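Negative regulator of ofd1 (Schizosaccharomyces pombe, PDB 3QTM) directly inhibits Ofd1, probably thereby stabilising the hypoxic transcription factor fragment Sre1N, and is required for correct translation termination. Local coordinates at residues Pro66-His70 and Arg107-Leu112; Leu169-Thr174 and Ala216-Lys220; Leu240-Thr244 and Trp271-Ser275; Leu292-Ala296 and Ala322-Ala326. The contacts are given in a common frame with arbitrary orientation. Residues are numbered along the deposited sequence.

Contact 1: Pro66-His70 and Arg107-Leu112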
loop_
_atom_site.group_PDB
_atom_site.type_symbol
_atom_site.label_atom_id
_atom_site.label_comp_id
_atom_site.label_asym_id
_atom_site.label_seq_id
_atom_site.Cartn_x
_atom_site.Cartn_y
_atom_site.Cartn_z
ATOM N N PRO A 66 14.055 12.617 19.390
ATOM C CA PRO A 66 12.986 11.625 19.436
ATOM C C PRO A 66 12.951 10.741 18.208
ATOM O O PRO A 66 13.515 11.054 17.144
ATOM C CB PRO A 66 11.704 12.466 19.451
ATOM C CG PRO A 66 12.085 13.818 19.045
ATOM C CD PRO A 66 13.581 13.932 18.947
ATOM N N LYS A 67 12.228 9.646 18.360
ATOM C CA LYS A 67 11.966 8.749 17.251
ATOM C C LYS A 67 11.432 9.505 16.024
ATOM O O LYS A 67 11.768 9.151 14.896
ATOM C CB LYS A 67 10.979 7.671 17.670
ATOM C CG LYS A 67 11.497 6.718 18.758
ATOM C CD LYS A 67 10.607 5.479 18.842
ATOM C CE LYS A 67 11.101 4.494 19.895
ATOM N NZ LYS A 67 10.987 5.079 21.250
ATOM N N ASP A 68 10.600 10.525 16.250
ATOM C CA ASP A 68 10.023 11.313 15.155
ATOM C C ASP A 68 11.076 12.038 14.331
ATOM O O ASP A 68 10.875 12.273 13.149
ATOM C CB ASP A 68 9.012 12.342 15.678
ATOM C CG ASP A 68 7.682 11.716 16.055
ATOM O OD1 ASP A 68 7.485 10.511 15.766
ATOM O OD2 ASP A 68 6.832 12.435 16.634
ATOM N N PHE A 69 12.186 12.419 14.954
ATOM C CA PHE A 69 13.290 12.993 14.192
ATOM C C PHE A 69 13.859 11.968 13.202
ATOM O O PHE A 69 14.018 12.258 12.011
ATOM C CB PHE A 69 14.408 13.520 15.098
ATOM C CG PHE A 69 15.711 13.787 14.350
ATOM C CD1 PHE A 69 15.910 14.977 13.678
ATOM C CD2 PHE A 69 16.713 12.836 14.308
ATOM C CE1 PHE A 69 17.084 15.217 12.978
ATOM C CE2 PHE A 69 17.901 13.070 13.610
ATOM C CZ PHE A 69 18.081 14.256 12.939
ATOM N N HIS A 70 14.164 10.770 13.686
ATOM C CA HIS A 70 14.766 9.763 12.804
ATOM C C HIS A 70 13.763 9.288 11.745
ATOM O O HIS A 70 14.158 8.924 10.638
ATOM C CB HIS A 70 15.304 8.570 13.598
ATOM C CG HIS A 70 16.279 8.950 14.665
ATOM N ND1 HIS A 70 17.614 9.173 14.406
ATOM C CD2 HIS A 70 16.112 9.149 15.995
ATOM C CE1 HIS A 70 18.225 9.507 15.529
ATOM N NE2 HIS A 70 17.338 9.490 16.508
ATOM N N ARG A 107 18.926 4.754 9.059
ATOM C CA ARG A 107 18.509 5.965 9.772
ATOM C C ARG A 107 17.325 5.655 10.686
ATOM O O ARG A 107 17.302 6.055 11.841
ATOM C CB ARG A 107 18.162 7.089 8.794
ATOM C CG ARG A 107 17.483 8.313 9.444
ATOM C CD ARG A 107 18.186 8.777 10.721
ATOM N NE ARG A 107 19.596 9.078 10.488
ATOM C CZ ARG A 107 20.462 9.454 11.428
ATOM N NH1 ARG A 107 20.076 9.609 12.687
ATOM N NH2 ARG A 107 21.720 9.693 11.104
ATOM N N ALA A 108 16.344 4.928 10.166
ATOM C CA ALA A 108 15.170 4.590 10.955
ATOM C C ALA A 108 15.524 3.624 12.105
ATOM O O ALA A 108 15.001 3.751 13.215
ATOM C CB ALA A 108 14.054 4.022 10.057
ATOM N N GLN A 109 16.417 2.671 11.849
ATOM C CA GLN A 109 16.828 1.756 12.909
ATOM C C GLN A 109 17.548 2.495 14.046
ATOM O O GLN A 109 17.417 2.131 15.217
ATOM C CB GLN A 109 17.669 0.597 12.352
ATOM C CG GLN A 109 16.848 -0.394 11.539
ATOM C CD GLN A 109 17.705 -1.422 10.799
ATOM O OE1 GLN A 109 18.923 -1.270 10.671
ATOM N NE2 GLN A 109 17.063 -2.466 10.294
ATOM N N LEU A 110 18.292 3.542 13.706
ATOM C CA LEU A 110 18.913 4.380 14.723
ATOM C C LEU A 110 17.882 4.981 15.675
ATOM O O LEU A 110 18.193 5.257 16.836
ATOM C CB LEU A 110 19.735 5.492 14.081
ATOM C CG LEU A 110 21.078 5.055 13.503
ATOM C CD1 LEU A 110 21.698 6.183 12.675
ATOM C CD2 LEU A 110 21.997 4.621 14.640
ATOM N N GLY A 111 16.655 5.167 15.186
ATOM C CA GLY A 111 15.589 5.716 15.998
ATOM C C GLY A 111 14.999 4.765 17.022
ATOM O O GLY A 111 14.286 5.204 17.921
ATOM N N LEU A 112 15.275 3.470 16.893
ATOM C CA LEU A 112 14.634 2.469 17.752
ATOM C C LEU A 112 14.977 2.649 19.230
ATOM O O LEU A 112 14.190 2.285 20.094
ATOM C CB LEU A 112 14.991 1.046 17.309
ATOM C CG LEU A 112 14.316 0.551 16.028
ATOM C CD1 LEU A 112 14.991 -0.716 15.523
ATOM C CD2 LEU A 112 12.814 0.334 16.226
#

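Contact 2: Leu169-Thr174 and Ala216-Lys220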
loop_
_atom_site.group_PDB
_atom_site.type_symbol
_atom_site.label_atom_id
_atom_site.label_comp_id
_atom_site.label_asym_id
_atom_site.label_seq_id
_atom_site.Cartn_x
_atom_site.Cartn_y
_atom_site.Cartn_z
ATOM N N LEU A 169 0.959 -0.848 14.061
ATOM C CA LEU A 169 0.269 0.302 13.470
ATOM C C LEU A 169 -1.177 -0.028 13.160
ATOM O O LEU A 169 -2.038 0.849 13.174
ATOM C CB LEU A 169 0.948 0.749 12.169
ATOM C CG LEU A 169 2.389 1.227 12.284
ATOM C CD1 LEU A 169 2.922 1.532 10.902
ATOM C CD2 LEU A 169 2.490 2.453 13.191
ATOM N N ALA A 170 -1.434 -1.295 12.862
ATOM C CA ALA A 170 -2.768 -1.724 12.450
ATOM C C ALA A 170 -3.731 -1.968 13.624
ATOM O O ALA A 170 -4.923 -2.157 13.420
ATOM C CB ALA A 170 -2.667 -2.961 11.569
ATOM N N GLN A 171 -3.220 -1.963 14.848
ATOM C CA GLN A 171 -4.077 -2.163 16.016
ATOM C C GLN A 171 -4.976 -0.957 16.254
ATOM O O GLN A 171 -4.590 0.183 15.981
ATOM C CB GLN A 171 -3.236 -2.433 17.267
ATOM C CG GLN A 171 -2.362 -3.678 17.164
ATOM C CD GLN A 171 -3.087 -4.845 16.508
ATOM O OE1 GLN A 171 -2.608 -5.420 15.516
ATOM N NE2 GLN A 171 -4.257 -5.186 17.042
ATOM N N ASP A 172 -6.176 -1.209 16.766
ATOM C CA ASP A 172 -7.097 -0.125 17.088
ATOM C C ASP A 172 -6.503 0.797 18.136
ATOM O O ASP A 172 -6.743 2.002 18.112
ATOM C CB ASP A 172 -8.439 -0.669 17.564
ATOM C CG ASP A 172 -9.130 -1.503 16.512
ATOM O OD1 ASP A 172 -8.542 -1.707 15.426
ATOM O OD2 ASP A 172 -10.262 -1.957 16.768
ATOM N N SER A 173 -5.719 0.236 19.051
ATOM C CA SER A 173 -5.034 1.047 20.058
ATOM C C SER A 173 -4.120 2.116 19.432
ATOM O O SER A 173 -3.861 3.155 20.042
ATOM C CB SER A 173 -4.225 0.162 21.004
ATOM O OG SER A 173 -3.000 -0.227 20.409
ATOM N N THR A 174 -3.620 1.862 18.224
ATOM C CA THR A 174 -2.824 2.869 17.536
ATOM C C THR A 174 -3.750 3.900 16.903
ATOM O O THR A 174 -4.472 3.600 15.956
ATOM C CB THR A 174 -1.909 2.257 16.457
ATOM O OG1 THR A 174 -1.016 1.317 17.064
ATOM C CG2 THR A 174 -1.092 3.343 15.792
ATOM N N ALA A 216 -6.509 -3.207 7.488
ATOM C CA ALA A 216 -6.743 -2.293 8.595
ATOM C C ALA A 216 -5.997 -0.977 8.380
ATOM O O ALA A 216 -6.502 0.093 8.713
ATOM C CB ALA A 216 -6.333 -2.945 9.926
ATOM N N LEU A 217 -4.795 -1.057 7.815
ATOM C CA LEU A 217 -3.985 0.140 7.583
ATOM C C LEU A 217 -4.602 1.079 6.537
ATOM O O LEU A 217 -4.707 2.289 6.753
ATOM C CB LEU A 217 -2.539 -0.241 7.214
ATOM C CG LEU A 217 -1.704 -0.822 8.381
ATOM C CD1 LEU A 217 -0.329 -1.248 7.930
ATOM C CD2 LEU A 217 -1.585 0.147 9.559
ATOM N N TRP A 218 -5.003 0.530 5.400
ATOM C CA TRP A 218 -5.620 1.365 4.373
ATOM C C TRP A 218 -6.835 2.061 4.965
ATOM O O TRP A 218 -7.012 3.264 4.797
ATOM C CB TRP A 218 -6.022 0.543 3.148
ATOM C CG TRP A 218 -4.879 0.193 2.233
ATOM C CD1 TRP A 218 -4.345 -1.050 2.032
ATOM C CD2 TRP A 218 -4.138 1.088 1.391
ATOM N NE1 TRP A 218 -3.319 -0.983 1.123
ATOM C CE2 TRP A 218 -3.170 0.314 0.712
ATOM C CE3 TRP A 218 -4.201 2.464 1.139
ATOM C CZ2 TRP A 218 -2.273 0.872 -0.207
ATOM C CZ3 TRP A 218 -3.302 3.020 0.230
ATOM C CH2 TRP A 218 -2.357 2.222 -0.434
ATOM N N LEU A 219 -7.655 1.305 5.684
ATOM C CA LEU A 219 -8.853 1.863 6.286
ATOM C C LEU A 219 -8.511 2.949 7.284
ATOM O O LEU A 219 -9.143 3.999 7.298
ATOM C CB LEU A 219 -9.698 0.771 6.962
ATOM C CG LEU A 219 -10.392 -0.210 6.014
ATOM C CD1 LEU A 219 -10.997 -1.399 6.769
ATOM C CD2 LEU A 219 -11.458 0.520 5.204
ATOM N N LYS A 220 -7.504 2.715 8.118
ATOM C CA LYS A 220 -7.151 3.719 9.113
ATOM C C LYS A 220 -6.673 5.033 8.483
ATOM O O LYS A 220 -6.863 6.107 9.054
ATOM C CB LYS A 220 -6.113 3.193 10.107
ATOM C CG LYS A 220 -5.885 4.154 11.284
ATOM C CD LYS A 220 -4.944 3.594 12.347
ATOM C CE LYS A 220 -5.288 2.148 12.666
ATOM N NZ LYS A 220 -5.122 1.832 14.105
HETATM O O HOH W 1 -6.822 -0.355 13.354
#

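Contact 3: Leu240-Thr244 and Trp271-Ser275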
loop_
_atom_site.group_PDB
_atom_site.type_symbol
_atom_site.label_atom_id
_atom_site.label_comp_id
_atom_site.label_asym_id
_atom_site.label_seq_id
_atom_site.Cartn_x
_atom_site.Cartn_y
_atom_site.Cartn_z
ATOM N N LEU A 240 -10.550 -2.935 -1.823
ATOM C CA LEU A 240 -11.259 -3.749 -2.800
ATOM C C LEU A 240 -10.314 -4.755 -3.481
ATOM O O LEU A 240 -10.647 -5.939 -3.622
ATOM C CB LEU A 240 -11.952 -2.866 -3.842
ATOM C CG LEU A 240 -12.664 -3.608 -4.977
ATOM C CD1 LEU A 240 -13.725 -4.543 -4.419
ATOM C CD2 LEU A 240 -13.280 -2.623 -5.950
ATOM N N ASN A 241 -9.132 -4.289 -3.881
ATOM C CA ASN A 241 -8.120 -5.162 -4.478
ATOM C C ASN A 241 -7.675 -6.322 -3.582
ATOM O O ASN A 241 -7.534 -7.459 -4.038
ATOM C CB ASN A 241 -6.890 -4.357 -4.891
ATOM C CG ASN A 241 -5.792 -5.237 -5.463
ATOM O OD1 ASN A 241 -5.978 -5.872 -6.500
ATOM N ND2 ASN A 241 -4.645 -5.286 -4.786
ATOM N N ASN A 242 -7.429 -6.043 -2.308
ATOM C CA ASN A 242 -7.066 -7.116 -1.388
ATOM C C ASN A 242 -8.199 -8.141 -1.209
ATOM O O ASN A 242 -7.950 -9.348 -1.206
ATOM C CB ASN A 242 -6.572 -6.559 -0.051
ATOM C CG ASN A 242 -5.139 -5.987 -0.144
ATOM O OD1 ASN A 242 -4.155 -6.728 -0.139
ATOM N ND2 ASN A 242 -5.032 -4.661 -0.223
ATOM N N TYR A 243 -9.440 -7.671 -1.087
ATOM C CA TYR A 243 -10.571 -8.599 -0.987
ATOM C C TYR A 243 -10.692 -9.511 -2.213
ATOM O O TYR A 243 -10.851 -10.725 -2.078
ATOM C CB TYR A 243 -11.892 -7.866 -0.766
ATOM C CG TYR A 243 -11.978 -7.170 0.567
ATOM C CD1 TYR A 243 -11.079 -7.466 1.580
ATOM C CD2 TYR A 243 -12.972 -6.228 0.822
ATOM C CE1 TYR A 243 -11.148 -6.833 2.807
ATOM C CE2 TYR A 243 -13.050 -5.592 2.050
ATOM C CZ TYR A 243 -12.135 -5.901 3.039
ATOM O OH TYR A 243 -12.210 -5.271 4.262
ATOM N N THR A 244 -10.624 -8.926 -3.405
ATOM C CA THR A 244 -10.832 -9.713 -4.607
ATOM C C THR A 244 -9.677 -10.675 -4.801
ATOM O O THR A 244 -9.845 -11.748 -5.364
ATOM C CB THR A 244 -11.002 -8.831 -5.855
ATOM O OG1 THR A 244 -9.847 -8.003 -6.014
ATOM C CG2 THR A 244 -12.239 -7.944 -5.708
ATOM N N TRP A 271 -15.369 -13.429 0.786
ATOM C CA TRP A 271 -14.486 -12.393 0.278
ATOM C C TRP A 271 -15.115 -11.653 -0.897
ATOM O O TRP A 271 -14.979 -10.435 -1.013
ATOM C CB TRP A 271 -13.110 -12.967 -0.060
ATOM C CG TRP A 271 -12.366 -13.317 1.175
ATOM C CD1 TRP A 271 -11.983 -14.561 1.585
ATOM C CD2 TRP A 271 -11.947 -12.408 2.196
ATOM N NE1 TRP A 271 -11.341 -14.482 2.798
ATOM C CE2 TRP A 271 -11.305 -13.170 3.195
ATOM C CE3 TRP A 271 -12.049 -11.018 2.362
ATOM C CZ2 TRP A 271 -10.755 -12.589 4.339
ATOM C CZ3 TRP A 271 -11.511 -10.446 3.502
ATOM C CH2 TRP A 271 -10.874 -11.231 4.476
ATOM N N LEU A 272 -15.825 -12.386 -1.749
ATOM C CA LEU A 272 -16.507 -11.768 -2.878
ATOM C C LEU A 272 -17.584 -10.807 -2.390
ATOM O O LEU A 272 -17.731 -9.699 -2.919
ATOM C CB LEU A 272 -17.094 -12.829 -3.812
ATOM C CG LEU A 272 -16.038 -13.607 -4.604
ATOM C CD1 LEU A 272 -16.652 -14.766 -5.395
ATOM C CD2 LEU A 272 -15.264 -12.671 -5.517
ATOM N N ASN A 273 -18.316 -11.213 -1.356
ATOM C CA ASN A 273 -19.328 -10.337 -0.773
ATOM C C ASN A 273 -18.762 -9.131 -0.014
ATOM O O ASN A 273 -19.373 -8.065 -0.005
ATOM C CB ASN A 273 -20.289 -11.133 0.113
ATOM C CG ASN A 273 -21.416 -11.753 -0.685
ATOM O OD1 ASN A 273 -22.049 -11.079 -1.503
ATOM N ND2 ASN A 273 -21.661 -13.040 -0.468
ATOM N N ASN A 274 -17.609 -9.306 0.633
ATOM C CA ASN A 274 -16.862 -8.175 1.182
ATOM C C ASN A 274 -16.502 -7.191 0.065
ATOM O O ASN A 274 -16.564 -5.970 0.238
ATOM C CB ASN A 274 -15.582 -8.659 1.863
ATOM C CG ASN A 274 -15.846 -9.316 3.209
ATOM O OD1 ASN A 274 -16.811 -8.980 3.900
ATOM N ND2 ASN A 274 -14.982 -10.252 3.588
ATOM N N SER A 275 -16.124 -7.744 -1.080
ATOM C CA SER A 275 -15.762 -6.942 -2.242
ATOM C C SER A 275 -16.965 -6.125 -2.689
ATOM O O SER A 275 -16.834 -4.948 -3.017
ATOM C CB SER A 275 -15.278 -7.844 -3.375
ATOM O OG SER A 275 -14.113 -8.540 -2.986
#

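Contact 4: Leu292-Ala296 and Ala322-Ala326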
loop_
_atom_site.group_PDB
_atom_site.type_symbol
_atom_site.label_atom_id
_atom_site.label_comp_id
_atom_site.label_asym_id
_atom_site.label_seq_id
_atom_site.Cartn_x
_atom_site.Cartn_y
_atom_site.Cartn_z
ATOM N N LEU A 292 -19.816 0.021 -12.801
ATOM C CA LEU A 292 -20.802 -1.065 -12.779
ATOM C C LEU A 292 -20.240 -2.362 -13.370
ATOM O O LEU A 292 -20.634 -3.451 -12.961
ATOM C CB LEU A 292 -22.101 -0.636 -13.469
ATOM C CG LEU A 292 -22.882 0.440 -12.702
ATOM C CD1 LEU A 292 -23.801 1.227 -13.613
ATOM C CD2 LEU A 292 -23.653 -0.167 -11.528
ATOM N N LEU A 293 -19.296 -2.251 -14.300
ATOM C CA LEU A 293 -18.657 -3.448 -14.850
ATOM C C LEU A 293 -17.837 -4.206 -13.801
ATOM O O LEU A 293 -17.767 -5.423 -13.843
ATOM C CB LEU A 293 -17.777 -3.104 -16.050
ATOM C CG LEU A 293 -18.494 -2.395 -17.201
ATOM C CD1 LEU A 293 -17.510 -2.128 -18.351
ATOM C CD2 LEU A 293 -19.709 -3.214 -17.668
ATOM N N LYS A 294 -17.214 -3.486 -12.871
ATOM C CA LYS A 294 -16.498 -4.122 -11.767
ATOM C C LYS A 294 -17.459 -4.889 -10.854
ATOM O O LYS A 294 -17.158 -5.995 -10.397
ATOM C CB LYS A 294 -15.714 -3.088 -10.955
ATOM C CG LYS A 294 -14.996 -3.673 -9.744
ATOM C CD LYS A 294 -14.160 -4.882 -10.145
ATOM C CE LYS A 294 -13.219 -5.313 -9.033
ATOM N NZ LYS A 294 -12.214 -4.256 -8.761
ATOM N N LEU A 295 -18.619 -4.297 -10.595
ATOM C CA LEU A 295 -19.665 -4.985 -9.840
ATOM C C LEU A 295 -20.084 -6.251 -10.585
ATOM O O LEU A 295 -20.172 -7.333 -10.004
ATOM C CB LEU A 295 -20.873 -4.061 -9.625
ATOM C CG LEU A 295 -22.148 -4.723 -9.082
ATOM C CD1 LEU A 295 -21.876 -5.472 -7.768
ATOM C CD2 LEU A 295 -23.273 -3.706 -8.905
ATOM N N ALA A 296 -20.321 -6.105 -11.884
ATOM C CA ALA A 296 -20.698 -7.230 -12.725
ATOM C C ALA A 296 -19.711 -8.398 -12.618
ATOM O O ALA A 296 -20.123 -9.554 -12.492
ATOM C CB ALA A 296 -20.848 -6.775 -14.178
ATOM N N ALA A 322 -26.325 -4.619 -14.203
ATOM C CA ALA A 322 -25.188 -3.724 -14.049
ATOM C C ALA A 322 -24.619 -3.390 -15.422
ATOM O O ALA A 322 -24.432 -2.220 -15.754
ATOM C CB ALA A 322 -24.126 -4.357 -13.161
ATOM N N ILE A 323 -24.364 -4.426 -16.215
ATOM C CA ILE A 323 -23.834 -4.273 -17.563
ATOM C C ILE A 323 -24.768 -3.463 -18.470
ATOM O O ILE A 323 -24.332 -2.546 -19.166
ATOM C CB ILE A 323 -23.572 -5.646 -18.203
ATOM C CG1 ILE A 323 -22.533 -6.416 -17.390
ATOM C CG2 ILE A 323 -23.124 -5.491 -19.666
ATOM C CD1 ILE A 323 -22.266 -7.817 -17.914
ATOM N N LYS A 324 -26.055 -3.796 -18.454
ATOM C CA LYS A 324 -27.039 -3.055 -19.242
ATOM C C LYS A 324 -27.122 -1.588 -18.833
ATOM O O LYS A 324 -27.237 -0.700 -19.686
ATOM C CB LYS A 324 -28.430 -3.694 -19.141
ATOM C CG LYS A 324 -28.904 -4.397 -20.414
ATOM C CD LYS A 324 -30.436 -4.571 -20.444
ATOM C CE LYS A 324 -30.899 -5.956 -19.956
ATOM N NZ LYS A 324 -30.920 -6.128 -18.462
ATOM N N GLU A 325 -27.086 -1.330 -17.529
ATOM C CA GLU A 325 -27.120 0.047 -17.051
ATOM C C GLU A 325 -25.851 0.822 -17.431
ATOM O O GLU A 325 -25.907 2.010 -17.743
ATOM C CB GLU A 325 -27.316 0.083 -15.541
ATOM C CG GLU A 325 -27.360 1.492 -14.993
ATOM C CD GLU A 325 -27.303 1.535 -13.475
ATOM O OE1 GLU A 325 -27.400 0.458 -12.841
ATOM O OE2 GLU A 325 -27.156 2.648 -12.917
ATOM N N ALA A 326 -24.704 0.148 -17.386
ATOM C CA ALA A 326 -23.454 0.758 -17.811
ATOM C C ALA A 326 -23.564 1.193 -19.274
ATOM O O ALA A 326 -23.299 2.345 -19.608
ATOM C CB ALA A 326 -22.309 -0.224 -17.648
#

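Contact 1: Pro66-His70 and Arg107-Leu112
The imidazole of His70 fills the space between the start of helix 67-82 and the end of helix 97-110. Its m rotamer (chi1 -55°) and CA-CB bond directed at the other segment lay one ring face over the backbone of Leu110 and Gly111, with CD2 of His70 3.5 Å from CA of Gly111. A CB on Gly111 would clash with the CB of His70, falling 2.9 Å from it in ideal geometry. The absence of that atom lets the backbones come close, CA of Lys67 lying 4.9 Å from CA of Gly111. At the ring edge, NH1 of Arg107 donates a hydrogen bond to ND1 of His70 (3.0 Å, 151°), so ND1 acts as acceptor. Arg107 reaches it through a t, p, p sequence of chi angles that bends the chain back, although its CA-CB bond points sideways. The same NH1 lies 4.2 Å from CE2 of Phe69, at the edge of the ring. Lys67 extends along the other flank, its CG 3.3 Å from O of Gly111, and its NZ is hydrogen-bonded to the carbonyls of Ala114 and Gly116. Pro66 is the N-cap residue of helix 67-82. This meeting of helix ends in the TPR-like N-terminal part is covered by helix 38-58, where Phe69 packs on Ala52, Ile55 and Leu56, and by helix 119-142, whose Leu125 meets Ala108 and Leu112.

Contact 2: Leu169-Thr174 and Ala216-Lys220
Leu217 CD2 forms the apolar centre of this helix-end contact within the TPR-like helical solenoid, lying 3.7 Å from CB of Leu169 and 3.9 Å from CB of Ala170. The small Ala170 and Ala216 extend the patch, their CB atoms 4.0 Å apart, and the backbones approach to 5.4 Å between CA of Ala170 and CA of Leu217. Beyond them, the end of helix 151-170 passes into a type I beta turn from Gln171 to Thr174, in which N of Thr174 donates to O of Gln171 (3.0 Å). Lys220, one helical turn after Ala216, sends its ammonium group into this turn. There NZ of Lys220 donates to O of Thr174 at 2.6 Å and weakly to O of Leu169 at 3.4 Å, tying the backbone at the end of one helix to the side chain of another. At the outer edge a water molecule donates to O of Ala170 (2.6 Å) and OD1 of Asp172 (3.0 Å), and accepts a weak hydrogen bond from NZ of Lys220 (2.9 Å).

Contact 3: Leu240-Thr244 and Trp271-Ser275
Trp271, in the middle of helix 262-285, brings its CZ3 to 3.6 Å from CD1 of Tyr243. The Tyr243 ring and the six-membered ring of Trp271 meet obliquely, with centroids 5.5 Å apart and planes at 39°. Three residues on, Asn274 places its CB over the face of the Tyr243 ring, 4.1 Å from the centroid, in a CH-pi contact. Tyr243 is thus held against both side chains. Ser275 follows at the closest backbone approach, its CA 5.5 Å from CA of Leu240. Its hydroxyl donates to O of Trp271 (2.9 Å), a bond within its own helix, while OG of Ser275 also packs 3.2 Å from CB of Tyr243 and 3.4 Å from CG2 of Thr244. CD1 of Leu240 closes this end, 3.4 Å from O of Ser275. The segment axes pass 8.5 Å apart at 160°, as expected for a TPR-like hairpin. Trp271 also stacks on Phe246 of helix 229-254, extending the hairpin interface. Around the pair, Tyr243 touches Thr215 of helix 213-220, and Leu240 reaches Lys294 of helix 292-305.

Contact 4: Leu292-Ala296 and Ala322-Ala326
Leu292, at the start of helix 292-305, makes the broadest contribution from its segment. Its CA-CB bond points at helix 309-328, and its CB lies 4.2 Å from CB of Ala322 and equally 4.2 Å from CB of Ala326. These alanines sit one helical turn apart, so CB of Leu292 sits between them, while the rest of the side chain runs on towards Glu325, an exposed residue, CD1 of Leu292 coming within 3.5 Å of the carboxylate carbon CD of Glu325. Leu293 starts sideways, but its CD2 turns back to within 4.0 Å of CB of Ala326 and 4.3 Å of CG1 of Ile323. Leu295 contributes only a marginal touch, CD2 to CB of Ala322 at 4.4 Å. Ala296, one turn after Leu292, again faces the partner helix: its CB lies 3.6 Å from CG1 of Ile323 and 4.2 Å from CB of Ala322. No hydrogen bond crosses the interface. Helix 335-343 covers one flank through Tyr337, while Trp279 and Tyr283 of helix 262-285 pack on Leu292. Alanines on both helices permit an axis separation of 8.5 Å at an angle of 164°, the close antiparallel helix pairing characteristic of the hairpins in TPR-like repeats.

In the fold
The four contacts follow one another along the chain and mark successive positions in an all-helical, TPR-like array. Contact 1 lies in the N-terminal family region, and contact 2, with centres 21 Å away, joins that region to the C-terminal one. Contacts 3 and 4 both belong to the C-terminal region, with centres 17 Å apart. Contact 2 touches contact 3 through NE1 of Trp218 and ND2 of Asn242 (4.3 Å), and contact 3 touches contact 4 through CD2 of Leu240 and NZ of Lys294 (3.4 Å), so packing continues from 216-220 to 292-296. Contacts 1 and 4 are furthest apart, about 48 Å between centres, on opposite sides of the chain's centre.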